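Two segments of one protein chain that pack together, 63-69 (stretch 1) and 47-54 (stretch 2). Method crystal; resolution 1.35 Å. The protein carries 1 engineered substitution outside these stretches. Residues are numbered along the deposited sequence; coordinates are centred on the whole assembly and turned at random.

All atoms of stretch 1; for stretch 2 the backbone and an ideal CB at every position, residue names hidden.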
# COMPACT_ATOMS: atom_id res chain seq x y z
N ASN A 63 -22.64 -12.74 -6.19
CA ASN A 63 -22.41 -12.76 -4.74
C ASN A 63 -23.51 -12.03 -3.96
O ASN A 63 -23.56 -12.14 -2.72
CB ASN A 63 -21.08 -12.14 -4.38
CG ASN A 63 -19.89 -12.86 -4.96
OD1 ASN A 63 -19.07 -12.25 -5.66
ND2 ASN A 63 -19.78 -14.15 -4.70
N LEU A 64 -24.34 -11.25 -4.66
CA LEU A 64 -25.33 -10.43 -3.99
C LEU A 64 -26.50 -10.25 -4.94
O LEU A 64 -26.30 -9.86 -6.09
CB LEU A 64 -24.75 -9.09 -3.57
CG LEU A 64 -25.60 -8.16 -2.73
CD1 LEU A 64 -25.91 -8.78 -1.37
CD2 LEU A 64 -24.89 -6.83 -2.54
N VAL A 65 -27.71 -10.57 -4.48
CA VAL A 65 -28.93 -10.29 -5.21
C VAL A 65 -29.71 -9.26 -4.42
O VAL A 65 -30.02 -9.47 -3.23
CB VAL A 65 -29.79 -11.56 -5.41
CG1 VAL A 65 -31.00 -11.22 -6.29
CG2 VAL A 65 -28.97 -12.65 -6.04
N LEU A 66 -30.01 -8.13 -5.05
CA LEU A 66 -30.88 -7.11 -4.46
C LEU A 66 -32.26 -7.31 -5.08
O LEU A 66 -32.42 -7.24 -6.30
CB LEU A 66 -30.37 -5.71 -4.77
CG LEU A 66 -28.90 -5.44 -4.44
CD1 LEU A 66 -28.53 -4.03 -4.89
CD2 LEU A 66 -28.61 -5.68 -2.97
N THR A 67 -33.26 -7.57 -4.23
CA THR A 67 -34.63 -7.85 -4.68
C THR A 67 -35.54 -6.77 -4.12
O THR A 67 -35.58 -6.57 -2.92
CB THR A 67 -35.07 -9.25 -4.24
OG1 THR A 67 -34.26 -10.24 -4.88
CG2 THR A 67 -36.53 -9.51 -4.55
N LYS A 68 -36.29 -6.10 -4.97
CA LYS A 68 -37.23 -5.10 -4.53
C LYS A 68 -38.35 -5.77 -3.72
O LYS A 68 -38.88 -6.80 -4.11
CB LYS A 68 -37.85 -4.40 -5.74
CG LYS A 68 -38.82 -3.28 -5.44
CD LYS A 68 -39.41 -2.78 -6.76
CE LYS A 68 -40.62 -1.89 -6.53
NZ LYS A 68 -40.33 -0.81 -5.54
N GLY A 69 -38.68 -5.19 -2.57
CA GLY A 69 -39.81 -5.66 -1.80
C GLY A 69 -40.25 -4.66 -0.76
O GLY A 69 -39.67 -3.59 -0.66
N UNK A 47 -32.90 -6.14 -13.84
CA UNK A 47 -34.18 -5.74 -14.41
C UNK A 47 -34.86 -4.75 -13.46
O UNK A 47 -34.20 -4.10 -12.64
CB UNK A 47 -35.07 -6.96 -14.66
N UNK A 48 -36.18 -4.60 -13.58
CA UNK A 48 -36.88 -3.63 -12.77
C UNK A 48 -37.09 -4.07 -11.33
O UNK A 48 -37.50 -3.25 -10.49
CB UNK A 48 -38.23 -3.32 -13.41
N UNK A 49 -36.92 -5.36 -11.07
CA UNK A 49 -37.16 -5.94 -9.75
C UNK A 49 -35.92 -6.41 -8.99
O UNK A 49 -35.96 -6.52 -7.77
CB UNK A 49 -38.11 -7.13 -9.90
N UNK A 50 -34.83 -6.71 -9.72
CA UNK A 50 -33.65 -7.30 -9.10
C UNK A 50 -32.37 -6.81 -9.76
O UNK A 50 -32.35 -6.51 -10.95
CB UNK A 50 -33.72 -8.83 -9.17
N UNK A 51 -31.32 -6.75 -8.96
CA UNK A 51 -29.97 -6.52 -9.45
C UNK A 51 -29.08 -7.60 -8.91
O UNK A 51 -29.07 -7.87 -7.71
CB UNK A 51 -29.45 -5.14 -9.05
N UNK A 52 -28.34 -8.22 -9.81
CA UNK A 52 -27.45 -9.33 -9.48
C UNK A 52 -26.02 -8.81 -9.61
O UNK A 52 -25.65 -8.32 -10.67
CB UNK A 52 -27.69 -10.54 -10.38
N UNK A 53 -25.24 -8.93 -8.54
CA UNK A 53 -23.93 -8.31 -8.44
C UNK A 53 -22.87 -9.33 -8.06
O UNK A 53 -23.14 -10.27 -7.30
CB UNK A 53 -23.96 -7.17 -7.42
N UNK A 54 -21.64 -9.12 -8.56
CA UNK A 54 -20.52 -9.96 -8.22
C UNK A 54 -19.28 -9.14 -7.95
O UNK A 54 -19.11 -8.02 -8.42
CB UNK A 54 -20.25 -10.97 -9.34

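Positions 50 to 54 run antiparallel to strand 64-68 (L64 to K68), so CB directions alternate between two faces of the sheet. One face carries V65 and T67, the other L64 and L66.

Position 47 has nothing of stretch 1 within 5.5 Å of its ideal CB, so stretch 1 sets no preference. The residue is D47. Its OD1 accepts hydrogen bonds from the backbone N at position 49 and the backbone N at position 50, both at 2.9 Å.

Position 48 points sideways, into space that stretch 1 leaves open. A polar or charged side chain would suit. It is E48, and its carboxylate stays clear of stretch 1.

Position 49 has its ideal CB 5.0 Å from K68 CB. Its backbone O accepts from K68 N at 2.9 Å, a bond any residue could make. K68 offers its aliphatic stem here, and its amine is out of the way. Small or polar side chains fit. The residue is N49. Its OD1 lies 4.3 Å from K68 CD.

Position 50 lies on the face of V65 and T67, in a non-hydrogen-bonded pair with T67. The ideal CB is 4.5 Å from T67 OG1 and 4.6 Å from V65 CG1. A polar side chain with some aliphatic length suits both; threonine or valine would also be plausible. It is Q50. NE2 donates to T67 OG1 at 3.0 Å and lies 3.8 Å from V65 CG1.

Position 51 turns to the other face, with its ideal CB 4.4 Å from L66 CD1. Backbone bonds join it to L66 both ways: the N at 51 to L66 O is 2.9 Å, and L66 N to the O at 51 is 2.8 Å. A branched or long aliphatic residue suits the leucine. It is I51, which meets L66 CD1 through CB.

Position 52 pairs with V65 without hydrogen bonds; its ideal CB is 5.0 Å from V65 CG2. Aliphatic or aromatic residues would suit. It is Y52. V65 CG1 sits over one ring face, 4.0 Å from the centroid, a CH-pi contact. The hydroxyl OH donates to Q50 OE1 at 2.7 Å, so the glutamine amide is used at both ends.

Position 53 shares the face of L64 and L66, two leucines that call for an aliphatic partner. Leucine, isoleucine or methionine would do. L53 CD1 reaches L66 CD1 at 3.9 Å and L64 CD2 at 4.1 Å. Its backbone O accepts from N63 N at 2.8 Å.

Position 54 points sideways, its ideal CB 4.1 Å from N63 OD1. Many residues fit. R54 leads its end away, to partners elsewhere in the structure.

Stretch 2 47-54: DENQIYLR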
# COMPACT_ATOMS: atom_id res chain seq x y z
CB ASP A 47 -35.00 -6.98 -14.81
CG ASP A 47 -35.38 -7.88 -13.62
OD1 ASP A 47 -35.42 -7.40 -12.47
OD2 ASP A 47 -35.63 -9.10 -13.85
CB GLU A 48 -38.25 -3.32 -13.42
CG GLU A 48 -38.16 -2.81 -14.85
CD GLU A 48 -37.56 -1.42 -14.96
OE1 GLU A 48 -37.38 -0.74 -13.92
OE2 GLU A 48 -37.29 -0.98 -16.12
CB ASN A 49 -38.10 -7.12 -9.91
CG ASN A 49 -39.48 -6.68 -10.28
OD1 ASN A 49 -40.11 -5.95 -9.54
ND2 ASN A 49 -39.95 -7.07 -11.44
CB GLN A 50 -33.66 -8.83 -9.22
CG GLN A 50 -34.79 -9.53 -8.49
CD GLN A 50 -34.67 -11.04 -8.60
OE1 GLN A 50 -34.62 -11.60 -9.69
NE2 GLN A 50 -34.60 -11.70 -7.46
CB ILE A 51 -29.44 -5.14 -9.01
CG1 ILE A 51 -30.40 -4.03 -9.50
CG2 ILE A 51 -28.02 -4.92 -9.53
CD1 ILE A 51 -30.13 -2.69 -8.89
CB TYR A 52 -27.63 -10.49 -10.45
CG TYR A 52 -28.94 -11.22 -10.30
CD1 TYR A 52 -30.14 -10.66 -10.74
CD2 TYR A 52 -28.98 -12.49 -9.74
CE1 TYR A 52 -31.35 -11.34 -10.59
CE2 TYR A 52 -30.18 -13.18 -9.59
CZ TYR A 52 -31.36 -12.60 -10.02
OH TYR A 52 -32.55 -13.29 -9.83
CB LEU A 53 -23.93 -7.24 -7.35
CG LEU A 53 -24.91 -6.08 -7.60
CD1 LEU A 53 -25.08 -5.26 -6.33
CD2 LEU A 53 -24.44 -5.23 -8.77
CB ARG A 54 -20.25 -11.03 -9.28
CG ARG A 54 -19.65 -10.53 -10.57
CD ARG A 54 -19.43 -11.68 -11.50
NE ARG A 54 -18.72 -11.35 -12.74
CZ ARG A 54 -19.32 -10.97 -13.87
NH1 ARG A 54 -20.63 -10.73 -13.92
NH2 ARG A 54 -18.59 -10.84 -14.97
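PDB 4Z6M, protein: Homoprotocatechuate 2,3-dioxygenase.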